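Local coordinates for conserved hypothetical protein BT1257 (Bacteroides thetaiotaomicron, PDB 2FG1) that probably hydrolyses ADP-ribosyl groups from thymidine in DNA, as a macro-domain protein, at residues I27-G32 with E51-W56; F63-V68 with N81-H86; K108-F113 with E144-K149; V121-I126 with I151-Y156; K22-I27 with N75-A80. All blocks are in the same frame, centred on the assembly; numbering follows the deposited sequence.

Contact 1 of 5, residues I27-G32 with E51-W56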
# COMPACT_ATOMS: atom_id res chain seq x y z
N ILE A 27 1.11 -3.26 0.25
CA ILE A 27 0.77 -4.30 -0.72
C ILE A 27 0.42 -5.60 -0.03
O ILE A 27 1.23 -6.18 0.72
CB ILE A 27 1.91 -4.53 -1.74
CG1 ILE A 27 2.14 -3.27 -2.58
CG2 ILE A 27 1.56 -5.71 -2.65
CD1 ILE A 27 3.40 -3.34 -3.46
N CYS A 28 -0.80 -6.05 -0.30
CA CYS A 28 -1.32 -7.32 0.17
C CYS A 28 -1.30 -8.35 -0.94
O CYS A 28 -1.28 -8.03 -2.14
CB CYS A 28 -2.76 -7.13 0.66
SG CYS A 28 -2.93 -6.05 2.06
N ASN A 29 -1.32 -9.62 -0.55
CA ASN A 29 -1.44 -10.69 -1.53
C ASN A 29 -2.89 -11.07 -1.81
O ASN A 29 -3.83 -10.64 -1.11
CB ASN A 29 -0.64 -11.91 -1.08
CG ASN A 29 -1.16 -12.48 0.21
OD1 ASN A 29 -2.20 -13.14 0.24
ND2 ASN A 29 -0.47 -12.17 1.31
N ASP A 30 -3.06 -11.87 -2.85
CA ASP A 30 -4.39 -12.28 -3.31
C ASP A 30 -4.85 -13.65 -2.78
O ASP A 30 -5.79 -14.23 -3.34
CB ASP A 30 -4.47 -12.23 -4.85
CG ASP A 30 -3.50 -13.18 -5.53
OD1 ASP A 30 -2.76 -13.91 -4.83
OD2 ASP A 30 -3.49 -13.19 -6.78
N ILE A 31 -4.21 -14.15 -1.73
CA ILE A 31 -4.63 -15.42 -1.14
C ILE A 31 -5.07 -15.30 0.32
O ILE A 31 -5.33 -16.31 0.97
CB ILE A 31 -3.58 -16.56 -1.31
CG1 ILE A 31 -2.34 -16.36 -0.44
CG2 ILE A 31 -3.21 -16.75 -2.77
CD1 ILE A 31 -1.57 -17.66 -0.16
N GLY A 32 -5.18 -14.08 0.84
CA GLY A 32 -5.64 -13.88 2.20
C GLY A 32 -4.56 -14.04 3.26
O GLY A 32 -4.88 -14.09 4.45
N GLU A 51 -8.32 -7.29 10.16
CA GLU A 51 -9.65 -7.89 10.24
C GLU A 51 -10.48 -7.59 9.00
O GLU A 51 -11.17 -8.47 8.46
CB GLU A 51 -10.37 -7.48 11.53
CG GLU A 51 -11.82 -8.02 11.60
CD GLU A 51 -11.93 -9.54 11.63
OE1 GLU A 51 -10.89 -10.24 11.74
OE2 GLU A 51 -13.08 -10.05 11.57
N ALA A 52 -10.40 -6.35 8.52
CA ALA A 52 -11.10 -5.97 7.30
C ALA A 52 -10.61 -6.79 6.12
O ALA A 52 -11.40 -7.25 5.29
CB ALA A 52 -10.94 -4.47 7.05
N TYR A 53 -9.29 -6.97 6.03
CA TYR A 53 -8.70 -7.74 4.93
C TYR A 53 -9.13 -9.22 4.98
O TYR A 53 -9.48 -9.81 3.96
CB TYR A 53 -7.18 -7.64 4.99
CG TYR A 53 -6.45 -8.55 4.04
CD1 TYR A 53 -6.28 -8.20 2.70
CD2 TYR A 53 -5.91 -9.75 4.48
CE1 TYR A 53 -5.60 -9.04 1.83
CE2 TYR A 53 -5.23 -10.59 3.62
CZ TYR A 53 -5.08 -10.23 2.30
OH TYR A 53 -4.39 -11.09 1.48
N ARG A 54 -9.10 -9.81 6.17
CA ARG A 54 -9.48 -11.21 6.31
C ARG A 54 -10.97 -11.42 5.98
O ARG A 54 -11.34 -12.40 5.34
CB ARG A 54 -9.13 -11.72 7.70
CG ARG A 54 -7.62 -11.80 7.93
CD ARG A 54 -7.31 -12.68 9.12
NE ARG A 54 -5.93 -12.63 9.60
CZ ARG A 54 -4.89 -13.30 9.08
NH1 ARG A 54 -5.01 -14.03 7.97
NH2 ARG A 54 -3.71 -13.20 9.69
N GLN A 55 -11.81 -10.46 6.37
CA GLN A 55 -13.23 -10.54 5.99
C GLN A 55 -13.40 -10.36 4.49
O GLN A 55 -14.23 -11.02 3.86
CB GLN A 55 -14.08 -9.51 6.74
CG GLN A 55 -14.25 -9.84 8.22
CD GLN A 55 -15.35 -9.05 8.89
OE1 GLN A 55 -16.33 -8.65 8.23
NE2 GLN A 55 -15.23 -8.84 10.20
N TRP A 56 -12.61 -9.47 3.91
CA TRP A 56 -12.63 -9.28 2.46
C TRP A 56 -12.28 -10.57 1.71
O TRP A 56 -12.97 -10.97 0.77
CB TRP A 56 -11.67 -8.14 2.11
CG TRP A 56 -11.65 -7.67 0.69
CD1 TRP A 56 -12.60 -7.85 -0.28
CD2 TRP A 56 -10.62 -6.87 0.11
NE1 TRP A 56 -12.19 -7.24 -1.45
CE2 TRP A 56 -10.98 -6.63 -1.23
CE3 TRP A 56 -9.41 -6.36 0.59
CZ2 TRP A 56 -10.18 -5.88 -2.10
CZ3 TRP A 56 -8.62 -5.61 -0.27
CH2 TRP A 56 -9.01 -5.37 -1.60
O HOH W 1 -7.08 -14.66 5.79

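Contact 2 of 5, residues F63-V68 with N81-H86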
# COMPACT_ATOMS: atom_id res chain seq x y z
N PHE A 63 -12.15 -9.33 -4.61
CA PHE A 63 -10.89 -9.66 -3.97
C PHE A 63 -9.93 -10.07 -5.08
O PHE A 63 -9.65 -11.26 -5.28
CB PHE A 63 -11.05 -10.76 -2.92
CG PHE A 63 -9.86 -10.91 -2.01
CD1 PHE A 63 -9.73 -10.10 -0.88
CD2 PHE A 63 -8.86 -11.83 -2.29
CE1 PHE A 63 -8.63 -10.20 -0.06
CE2 PHE A 63 -7.76 -11.95 -1.47
CZ PHE A 63 -7.64 -11.14 -0.35
N THR A 64 -9.46 -9.07 -5.81
CA THR A 64 -8.74 -9.29 -7.06
C THR A 64 -7.52 -8.37 -7.12
O THR A 64 -7.50 -7.30 -6.51
CB THR A 64 -9.64 -9.03 -8.30
OG1 THR A 64 -10.28 -7.75 -8.19
CG2 THR A 64 -10.71 -10.10 -8.42
N LEU A 65 -6.52 -8.80 -7.88
CA LEU A 65 -5.36 -7.96 -8.17
C LEU A 65 -5.82 -6.60 -8.71
O LEU A 65 -6.65 -6.55 -9.64
CB LEU A 65 -4.44 -8.64 -9.18
CG LEU A 65 -3.64 -9.82 -8.62
CD1 LEU A 65 -3.12 -10.68 -9.76
CD2 LEU A 65 -2.49 -9.35 -7.74
N GLY A 66 -5.30 -5.52 -8.13
CA GLY A 66 -5.69 -4.18 -8.55
C GLY A 66 -6.74 -3.54 -7.67
O GLY A 66 -6.94 -2.33 -7.75
N ALA A 67 -7.39 -4.33 -6.81
CA ALA A 67 -8.43 -3.81 -5.91
C ALA A 67 -7.83 -3.24 -4.63
O ALA A 67 -6.72 -3.61 -4.22
CB ALA A 67 -9.46 -4.89 -5.59
N VAL A 68 -8.56 -2.34 -3.99
CA VAL A 68 -8.11 -1.68 -2.76
C VAL A 68 -9.27 -1.60 -1.78
O VAL A 68 -10.39 -1.26 -2.16
CB VAL A 68 -7.58 -0.24 -3.04
CG1 VAL A 68 -7.03 0.39 -1.76
CG2 VAL A 68 -6.52 -0.25 -4.14
N ASN A 81 -5.43 -1.30 2.03
CA ASN A 81 -4.99 -2.68 1.77
C ASN A 81 -5.07 -2.89 0.26
O ASN A 81 -6.16 -3.01 -0.29
CB ASN A 81 -5.93 -3.69 2.47
CG ASN A 81 -5.90 -3.60 4.00
OD1 ASN A 81 -4.88 -3.29 4.61
ND2 ASN A 81 -7.02 -3.98 4.62
N MSE A 82 -3.92 -2.89 -0.41
CA MSE A 82 -3.87 -2.90 -1.88
C MSE A 82 -3.48 -4.28 -2.37
O MSE A 82 -2.38 -4.73 -2.09
CB MSE A 82 -2.80 -1.90 -2.37
CG MSE A 82 -3.01 -0.45 -1.91
SE MSE A 82 -1.80 0.80 -2.78
CE MSE A 82 -0.08 0.01 -2.29
N ILE A 83 -4.35 -4.94 -3.12
CA ILE A 83 -4.00 -6.29 -3.59
C ILE A 83 -3.09 -6.18 -4.80
O ILE A 83 -3.55 -5.93 -5.92
CB ILE A 83 -5.23 -7.16 -3.87
CG1 ILE A 83 -6.13 -7.26 -2.63
CG2 ILE A 83 -4.79 -8.56 -4.31
CD1 ILE A 83 -7.38 -8.10 -2.85
N GLY A 84 -1.78 -6.36 -4.57
CA GLY A 84 -0.78 -6.09 -5.60
C GLY A 84 0.26 -7.17 -5.82
O GLY A 84 1.23 -6.95 -6.54
N GLN A 85 0.07 -8.31 -5.18
CA GLN A 85 0.97 -9.43 -5.42
C GLN A 85 0.19 -10.73 -5.51
O GLN A 85 -0.82 -10.93 -4.83
CB GLN A 85 2.11 -9.48 -4.40
CG GLN A 85 1.71 -10.02 -3.06
CD GLN A 85 2.90 -10.16 -2.12
OE1 GLN A 85 3.39 -9.16 -1.58
NE2 GLN A 85 3.34 -11.40 -1.89
N HIS A 86 0.68 -11.61 -6.38
CA HIS A 86 0.04 -12.88 -6.65
C HIS A 86 0.71 -13.97 -5.83
O HIS A 86 1.90 -14.26 -6.03
CB HIS A 86 0.14 -13.19 -8.14
CG HIS A 86 -0.50 -14.48 -8.52
ND1 HIS A 86 -1.82 -14.77 -8.24
CD2 HIS A 86 -0.01 -15.57 -9.17
CE1 HIS A 86 -2.12 -15.98 -8.71
NE2 HIS A 86 -1.03 -16.48 -9.27

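Contact 3 of 5, residues K108-F113 with E144-K149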
# COMPACT_ATOMS: atom_id res chain seq x y z
N LYS A 108 -4.08 3.93 -8.76
CA LYS A 108 -5.09 4.77 -9.41
C LYS A 108 -6.29 4.99 -8.46
O LYS A 108 -6.84 6.09 -8.37
CB LYS A 108 -5.58 4.14 -10.71
CG LYS A 108 -4.66 4.35 -11.92
CD LYS A 108 -5.33 3.86 -13.21
CE LYS A 108 -4.58 4.27 -14.47
NZ LYS A 108 -3.18 3.82 -14.49
N GLU A 109 -6.68 3.93 -7.76
CA GLU A 109 -7.80 4.04 -6.82
C GLU A 109 -7.40 4.86 -5.59
O GLU A 109 -8.19 5.69 -5.09
CB GLU A 109 -8.37 2.67 -6.44
CG GLU A 109 -9.68 2.76 -5.65
CD GLU A 109 -10.32 1.42 -5.37
OE1 GLU A 109 -9.98 0.43 -6.03
OE2 GLU A 109 -11.21 1.37 -4.48
N VAL A 110 -6.17 4.67 -5.10
CA VAL A 110 -5.66 5.48 -4.01
C VAL A 110 -5.61 6.96 -4.42
O VAL A 110 -5.91 7.84 -3.60
CB VAL A 110 -4.27 4.99 -3.55
CG1 VAL A 110 -3.63 5.96 -2.56
CG2 VAL A 110 -4.42 3.59 -2.92
N ALA A 111 -5.24 7.25 -5.67
CA ALA A 111 -5.21 8.64 -6.12
C ALA A 111 -6.59 9.30 -5.98
O ALA A 111 -6.70 10.42 -5.47
CB ALA A 111 -4.70 8.74 -7.54
N LEU A 112 -7.64 8.62 -6.43
CA LEU A 112 -8.99 9.17 -6.33
C LEU A 112 -9.40 9.37 -4.87
O LEU A 112 -9.95 10.41 -4.52
CB LEU A 112 -9.99 8.27 -7.04
CG LEU A 112 -9.79 8.10 -8.54
CD1 LEU A 112 -10.69 7.00 -9.06
CD2 LEU A 112 -10.06 9.38 -9.26
N PHE A 113 -9.11 8.38 -4.04
CA PHE A 113 -9.48 8.45 -2.63
C PHE A 113 -8.76 9.60 -1.92
O PHE A 113 -9.38 10.38 -1.17
CB PHE A 113 -9.17 7.10 -1.95
CG PHE A 113 -9.56 7.04 -0.49
CD1 PHE A 113 -10.77 6.47 -0.12
CD2 PHE A 113 -8.71 7.51 0.50
CE1 PHE A 113 -11.12 6.38 1.24
CE2 PHE A 113 -9.06 7.44 1.85
CZ PHE A 113 -10.27 6.87 2.22
N GLU A 144 4.23 8.68 -11.03
CA GLU A 144 3.21 8.92 -12.03
C GLU A 144 1.81 8.98 -11.44
O GLU A 144 1.02 9.86 -11.81
CB GLU A 144 3.28 7.84 -13.09
CG GLU A 144 4.55 7.90 -13.90
CD GLU A 144 4.73 6.69 -14.79
OE1 GLU A 144 3.79 5.88 -14.91
OE2 GLU A 144 5.82 6.56 -15.37
N GLU A 145 1.49 8.05 -10.55
CA GLU A 145 0.11 7.93 -10.08
C GLU A 145 -0.25 8.87 -8.94
O GLU A 145 -1.43 9.14 -8.74
CB GLU A 145 -0.23 6.48 -9.70
CG GLU A 145 -0.21 5.50 -10.88
CD GLU A 145 -1.23 5.81 -11.97
OE1 GLU A 145 -2.13 6.66 -11.76
OE2 GLU A 145 -1.14 5.21 -13.05
N LEU A 146 0.74 9.34 -8.18
CA LEU A 146 0.47 10.18 -7.00
C LEU A 146 1.15 11.54 -7.06
O LEU A 146 0.48 12.58 -7.02
CB LEU A 146 0.84 9.44 -5.70
CG LEU A 146 0.08 8.13 -5.44
CD1 LEU A 146 0.65 7.42 -4.23
CD2 LEU A 146 -1.43 8.36 -5.28
N ILE A 147 2.47 11.54 -7.17
CA ILE A 147 3.24 12.78 -7.07
C ILE A 147 2.81 13.82 -8.11
O ILE A 147 2.70 15.01 -7.80
CB ILE A 147 4.75 12.49 -7.20
CG1 ILE A 147 5.26 11.75 -5.96
CG2 ILE A 147 5.57 13.76 -7.45
CD1 ILE A 147 5.20 12.55 -4.66
N THR A 148 2.56 13.38 -9.34
CA THR A 148 2.22 14.31 -10.42
C THR A 148 0.86 14.99 -10.25
O THR A 148 0.57 15.96 -10.97
CB THR A 148 2.26 13.61 -11.79
OG1 THR A 148 1.27 12.57 -11.80
CG2 THR A 148 3.65 13.04 -12.07
N LYS A 149 0.05 14.48 -9.33
CA LYS A 149 -1.25 15.07 -9.02
C LYS A 149 -1.21 15.88 -7.74
O LYS A 149 -2.25 16.22 -7.17
CB LYS A 149 -2.32 13.98 -8.92
CG LYS A 149 -2.58 13.29 -10.22
CD LYS A 149 -2.92 11.85 -9.99
CE LYS A 149 -2.30 11.03 -11.09
NZ LYS A 149 -2.78 9.63 -11.06

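Contact 4 of 5, residues V121-I126 with I151-Y156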
# COMPACT_ATOMS: atom_id res chain seq x y z
N VAL A 121 -0.08 10.47 1.34
CA VAL A 121 0.22 9.04 1.33
C VAL A 121 1.51 8.74 2.08
O VAL A 121 2.49 9.49 1.99
CB VAL A 121 0.27 8.51 -0.12
CG1 VAL A 121 0.85 7.10 -0.21
CG2 VAL A 121 -1.13 8.53 -0.71
N HIS A 122 1.48 7.65 2.84
CA HIS A 122 2.57 7.23 3.71
C HIS A 122 2.78 5.75 3.50
O HIS A 122 1.82 4.98 3.55
CB HIS A 122 2.20 7.57 5.15
CG HIS A 122 1.98 9.03 5.34
ND1 HIS A 122 2.97 9.87 5.79
CD2 HIS A 122 0.92 9.81 5.02
CE1 HIS A 122 2.51 11.11 5.79
NE2 HIS A 122 1.28 11.11 5.32
N MSE A 123 4.02 5.33 3.27
CA MSE A 123 4.24 3.94 2.90
C MSE A 123 5.60 3.43 3.29
O MSE A 123 6.55 4.19 3.36
CB MSE A 123 4.05 3.76 1.39
CG MSE A 123 5.06 4.53 0.53
SE MSE A 123 5.04 4.06 -1.31
CE MSE A 123 3.43 4.91 -1.87
N PRO A 124 5.71 2.11 3.50
CA PRO A 124 7.04 1.50 3.54
C PRO A 124 7.58 1.41 2.11
O PRO A 124 6.94 1.92 1.17
CB PRO A 124 6.75 0.11 4.13
CG PRO A 124 5.37 -0.21 3.59
CD PRO A 124 4.62 1.11 3.63
N ARG A 125 8.75 0.79 1.93
CA ARG A 125 9.28 0.54 0.58
C ARG A 125 8.50 -0.61 -0.04
O ARG A 125 8.95 -1.76 -0.07
CB ARG A 125 10.78 0.21 0.60
CG ARG A 125 11.66 1.28 1.22
CD ARG A 125 13.14 1.01 0.96
NE ARG A 125 13.55 1.43 -0.37
CZ ARG A 125 13.96 2.66 -0.69
NH1 ARG A 125 14.30 2.93 -1.93
NH2 ARG A 125 14.02 3.62 0.22
N ILE A 126 7.30 -0.29 -0.51
CA ILE A 126 6.33 -1.30 -0.95
C ILE A 126 6.90 -2.18 -2.07
O ILE A 126 7.52 -1.70 -3.02
CB ILE A 126 4.96 -0.69 -1.35
CG1 ILE A 126 5.11 0.28 -2.54
CG2 ILE A 126 4.28 0.00 -0.15
CD1 ILE A 126 3.77 0.74 -3.12
N ILE A 151 -0.23 14.96 -4.86
CA ILE A 151 -0.45 14.18 -3.65
C ILE A 151 0.91 13.90 -3.03
O ILE A 151 1.78 13.28 -3.66
CB ILE A 151 -1.17 12.85 -3.94
CG1 ILE A 151 -2.51 13.10 -4.63
CG2 ILE A 151 -1.38 12.06 -2.64
CD1 ILE A 151 -3.05 11.89 -5.35
N ALA A 152 1.11 14.38 -1.80
CA ALA A 152 2.37 14.16 -1.09
C ALA A 152 2.54 12.67 -0.80
O ALA A 152 1.58 11.99 -0.46
CB ALA A 152 2.42 14.98 0.19
N VAL A 153 3.77 12.18 -0.94
CA VAL A 153 4.11 10.79 -0.64
C VAL A 153 5.35 10.75 0.22
O VAL A 153 6.36 11.35 -0.16
CB VAL A 153 4.38 9.96 -1.93
CG1 VAL A 153 4.78 8.53 -1.58
CG2 VAL A 153 3.16 9.96 -2.85
N THR A 154 5.27 10.06 1.35
CA THR A 154 6.40 9.82 2.23
C THR A 154 6.68 8.33 2.30
O THR A 154 5.77 7.54 2.56
CB THR A 154 6.14 10.39 3.64
OG1 THR A 154 5.80 11.78 3.52
CG2 THR A 154 7.37 10.28 4.54
N VAL A 155 7.94 7.97 2.04
CA VAL A 155 8.41 6.58 2.12
C VAL A 155 9.29 6.49 3.36
O VAL A 155 10.18 7.32 3.56
CB VAL A 155 9.20 6.17 0.85
CG1 VAL A 155 9.79 4.76 1.00
CG2 VAL A 155 8.31 6.21 -0.39
N TYR A 156 9.01 5.47 4.17
CA TYR A 156 9.64 5.29 5.48
C TYR A 156 10.64 4.15 5.41
O TYR A 156 10.26 3.01 5.14
CB TYR A 156 8.56 4.99 6.54
CG TYR A 156 7.62 6.16 6.76
CD1 TYR A 156 7.75 6.96 7.88
CD2 TYR A 156 6.63 6.46 5.84
CE1 TYR A 156 6.91 8.04 8.09
CE2 TYR A 156 5.78 7.56 6.02
CZ TYR A 156 5.93 8.33 7.16
OH TYR A 156 5.12 9.42 7.35
O HOH W 2 3.20 12.21 2.62
O HOH W 3 10.41 0.45 4.26

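Contact 5 of 5, residues K22-I27 with N75-A80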
# COMPACT_ATOMS: atom_id res chain seq x y z
N LYS A 22 -4.41 11.34 6.34
CA LYS A 22 -3.29 10.49 5.90
C LYS A 22 -3.79 9.11 5.51
O LYS A 22 -4.70 8.56 6.15
CB LYS A 22 -2.26 10.35 7.03
CG LYS A 22 -1.75 11.67 7.62
CD LYS A 22 -0.96 11.43 8.91
CE LYS A 22 -0.66 12.73 9.64
NZ LYS A 22 0.28 12.48 10.76
N VAL A 23 -3.19 8.55 4.46
CA VAL A 23 -3.49 7.18 4.02
C VAL A 23 -2.19 6.39 4.01
O VAL A 23 -1.23 6.76 3.30
CB VAL A 23 -4.13 7.16 2.61
CG1 VAL A 23 -4.43 5.73 2.18
CG2 VAL A 23 -5.41 7.98 2.58
N ILE A 24 -2.14 5.33 4.81
CA ILE A 24 -0.99 4.42 4.81
C ILE A 24 -1.28 3.33 3.78
O ILE A 24 -2.27 2.60 3.91
CB ILE A 24 -0.81 3.77 6.19
CG1 ILE A 24 -0.47 4.83 7.24
CG2 ILE A 24 0.29 2.69 6.16
CD1 ILE A 24 -0.71 4.37 8.67
N THR A 25 -0.43 3.21 2.77
CA THR A 25 -0.64 2.25 1.68
C THR A 25 0.35 1.11 1.78
O THR A 25 1.54 1.35 1.97
CB THR A 25 -0.45 2.91 0.29
OG1 THR A 25 0.88 3.44 0.20
CG2 THR A 25 -1.44 4.03 0.07
N HIS A 26 -0.12 -0.12 1.60
CA HIS A 26 0.80 -1.26 1.58
C HIS A 26 0.24 -2.35 0.67
O HIS A 26 -0.94 -2.36 0.34
CB HIS A 26 1.06 -1.76 3.00
CG HIS A 26 -0.12 -2.44 3.60
ND1 HIS A 26 -0.10 -3.77 3.96
CD2 HIS A 26 -1.38 -2.00 3.84
CE1 HIS A 26 -1.29 -4.12 4.41
NE2 HIS A 26 -2.09 -3.06 4.35
N ILE A 27 1.11 -3.26 0.25
CA ILE A 27 0.77 -4.30 -0.72
C ILE A 27 0.42 -5.60 -0.03
O ILE A 27 1.23 -6.18 0.72
CB ILE A 27 1.91 -4.53 -1.74
CG1 ILE A 27 2.14 -3.27 -2.58
CG2 ILE A 27 1.56 -5.71 -2.65
CD1 ILE A 27 3.40 -3.34 -3.46
N ASN A 75 -9.02 9.15 13.93
CA ASN A 75 -9.40 10.43 13.37
C ASN A 75 -8.31 10.83 12.37
O ASN A 75 -7.13 10.89 12.70
CB ASN A 75 -9.58 11.49 14.45
CG ASN A 75 -10.11 12.80 13.89
OD1 ASN A 75 -10.98 12.81 13.02
ND2 ASN A 75 -9.57 13.91 14.38
N LYS A 76 -8.74 11.02 11.12
CA LYS A 76 -7.87 11.51 10.03
C LYS A 76 -6.80 10.53 9.53
O LYS A 76 -5.77 10.96 8.99
CB LYS A 76 -7.23 12.85 10.43
CG LYS A 76 -8.23 13.97 10.70
CD LYS A 76 -7.61 15.07 11.54
CE LYS A 76 -6.56 15.85 10.77
NZ LYS A 76 -5.98 16.93 11.62
N LEU A 77 -7.04 9.23 9.66
CA LEU A 77 -6.03 8.22 9.30
C LEU A 77 -6.65 6.94 8.76
O LEU A 77 -7.47 6.30 9.42
CB LEU A 77 -5.09 7.91 10.47
CG LEU A 77 -3.89 6.96 10.25
CD1 LEU A 77 -3.00 7.40 9.10
CD2 LEU A 77 -3.08 6.85 11.53
N TYR A 78 -6.25 6.59 7.54
CA TYR A 78 -6.76 5.41 6.85
C TYR A 78 -5.61 4.49 6.48
O TYR A 78 -4.48 4.95 6.31
CB TYR A 78 -7.52 5.78 5.57
CG TYR A 78 -8.71 6.66 5.84
CD1 TYR A 78 -10.00 6.11 5.95
CD2 TYR A 78 -8.56 8.03 6.02
CE1 TYR A 78 -11.09 6.93 6.22
CE2 TYR A 78 -9.65 8.85 6.29
CZ TYR A 78 -10.91 8.29 6.39
OH TYR A 78 -11.99 9.11 6.66
N VAL A 79 -5.91 3.20 6.34
CA VAL A 79 -4.98 2.24 5.76
C VAL A 79 -5.60 1.69 4.48
O VAL A 79 -6.78 1.32 4.48
CB VAL A 79 -4.66 1.09 6.75
CG1 VAL A 79 -3.80 -0.01 6.08
CG2 VAL A 79 -3.98 1.62 8.00
N ALA A 80 -4.82 1.66 3.40
CA ALA A 80 -5.25 1.10 2.13
C ALA A 80 -4.60 -0.26 1.95
O ALA A 80 -3.39 -0.37 1.76
CB ALA A 80 -4.86 2.05 1.00

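Contact 1 of 5, residues I27-G32 with E51-W56
Tyr53 holds CG anti to its backbone N (chi1 172°), which starts its ring off from helix 48-59 toward the strand end. In Cys28, with SG anti to its carbonyl carbon (chi1 -64°), the sulfur lies obliquely off the Tyr53 ring in a sulfur-aromatic contact, and Cys28 CB lies 3.6 Å from Tyr53 CE1. At the rim, Tyr53 OH donates to Asn29 O at 2.7 Å; the oxygen lies in the ring plane, but the donor stands 44° above the carbonyl plane. Gly32 CA closes in at 3.1 Å from Tyr53 OH, on a backbone conformation that would jam a side chain against the preceding carbonyl. A water joins the outer edge, taking a bond from Arg54 NH1 and giving one to Gly32 O; Arg54 NE pairs with Glu50. Asn29 OD1 accepts from Ile31 N, making an Asx turn, and its ND2 reaches Gly33 O. The turn leaves the strand at a position that, in macro domains generally, probably borders the ADP-ribose cleft.

Contact 2 of 5, residues F63-V68 with N81-H86
Gly66 N and Ile83 O meet in a nearly straight hydrogen bond of 2.8 Å, and Ile83 N returns one of 2.9 Å to Ala67 O. These bonds satisfy both backbone polar groups of Ile83. The type II turn from Thr64 to Ala67 closes through Ala67 N to Thr64 O, 3.0 Å. Side-chain polar groups find partners beyond the two segments: Asn81 OD1 accepts from His26 NE2, Asn81 ND2 reaches Gln69 and Pro49, and His86 ND1 bonds Asp30 OD2. Ile83 makes the largest apolar contribution. Its CD1 sits over the centre of one face of the Phe63 ring, 3.6 Å above it, a CH-pi contact. Val68 CG1 lies 4.1 Å from Met82 CG in the antiparallel non-hydrogen-bonded pair, and Leu65 CD2 lies 3.7 Å from Gln85 O. An alanine at Phe63 would probably leave Ile83 CD1 without its aromatic cover. The chemistry implies a division of labour: two backbone bonds fix where the turn joins the strand, and an isoleucine methyl over an aromatic face packs beside it.

Contact 3 of 5, residues K108-F113 with E144-K149
Helix 100-117 and the C-terminal part of helix 135-147 come close, with Ala111 CA 6.0 Å from Leu146 CA and Lys108 CA 6.1 Å from Glu145 CA, the second segment passing through a wider pi-type turn at 144-147. The small residue makes this approach possible: Ala111 CB rests 3.5 Å from Glu145 O, and Leu146 CD2 lies against the same alanine, 3.9 Å from Ala111 CA. Toward the sheet, that methyl also meets Val110 CG1. The outer side is ionic. Glu145 bends at chi2 (-62°), which turns CD back from an extended course, and Lys108 bends at chi4 (57°), which swings NZ round to the carboxylate. Lys108 NZ then donates to Glu145 OE2 at 2.9 Å from above the carboxylate plane, completing a salt bridge, while Lys108 CG lies 3.4 Å from Glu145 OE1. Arg104 is a second cationic partner of OE2. In the conformer described, one of two, Lys149 NZ bonds Glu145 O and pairs weakly with OE1, so that part of the network is less certain. Positive groups around one carboxylate would be expected to keep it ionised. The arrangement is a close alanine-mediated helix pair with a salt-bridge network alongside, the two helices lying together over one face of the sheet in the layered alpha/beta architecture of a macro domain.

Contact 4 of 5, residues V121-I126 with I151-Y156
Met123 and Val155 pack closely on one face of the sheet: Met123 CG takes the crowded position between its backbone N and carbonyl carbon (chi1 63°) and lies 3.8 Å from Val155 CG2, while the bend at the selenium brings CE to 3.9 Å from Val153 CG1. Four backbone bonds, from Val121 N to Ala152 O through to Tyr156 N to Met123 O, hold this part in parallel register. On the other face, His122 ND1 and Tyr156 OH share a hydrogen bond of 2.7 Å, met at the rims of both rings, whose planes stand 42° apart; either could donate. Tyr156 OH is also bonded to Ile17 N, and a phenylalanine in its place would probably leave both His122 ND1 and Ile17 N without this mate. A bound water belongs to this tight part: it gives a bond to Val121 O and shares one of 2.8 Å with Thr154 OG1, over one face of the His122 ring, displaced toward its rim. The looser end is at Arg125, whose N stands 4.2 Å from Tyr156 O; a second water links the two, accepting from Arg125 N and donating to Tyr156 O. These are the adjacent parallel strands of a beta-alpha-beta crossover, whose connection contains helix 135-147.

Contact 5 of 5, residues K22-I27 with N75-A80
Val23 and Ile24 run alongside Tyr78 and Val79 in a parallel ladder, the strand segments inclined by 19°. Five backbone hydrogen bonds come first. Ile24 N to Tyr78 O and Ala80 N to Ile24 O are each 2.8 Å; the last, His26 N to Ala80 O, stretches to 3.3 Å yet stays nearly straight. Apolar contacts then divide between the faces. On the face of Ile24 and Leu77, Ile24 CD1 lies 3.8 Å from Leu77 CD1, which also covers Lys22 CB at 3.7 Å, and Val79 CG2 approaches Ile24 CB; helix 38-45 covers this side through Phe38 and Leu42. On the face of Val23 and Tyr78, Val23 CG1 touches Ala80 CB at 3.9 Å, and helix 100-117 covers this side through Phe113, whose ring meets Tyr78 edge-to-face. Two rings make a third group. His26 places CG between its backbone N and carbonyl carbon (chi1 71°); its CD2 comes 3.3 Å from Ala80 O, and its NE2 is hydrogen-bonded to Asn81 OD1. The Tyr78 ring turns its edge to Lys22 O. Two neighbouring parallel strands flanked by helices on both faces are characteristic of the interior of the macro-domain sheet.

Overall arrangement
One mixed sheet ties the set together. Strand 22-29 serves contacts 1 and 5, strand 77-85 serves contacts 2 and 5, and contact 4 lies next to strand 22-29 on its other side, its centre about 10 Å from that of contact 5. Contacts 1 and 2, centres about 8 Å apart, meet through Trp56, Phe63 and Ile83. Contact 3 pairs helices 100-117 and 135-147 over the sheet and touches contact 4 through Leu146 and Val153, centres about 12 Å apart. Along the chain contact 1 nests inside contact 5, contact 2 crosses contact 5, and contacts 3 and 4 interleave later, so the contacts join strands far apart in sequence and the helices over them within one macro domain.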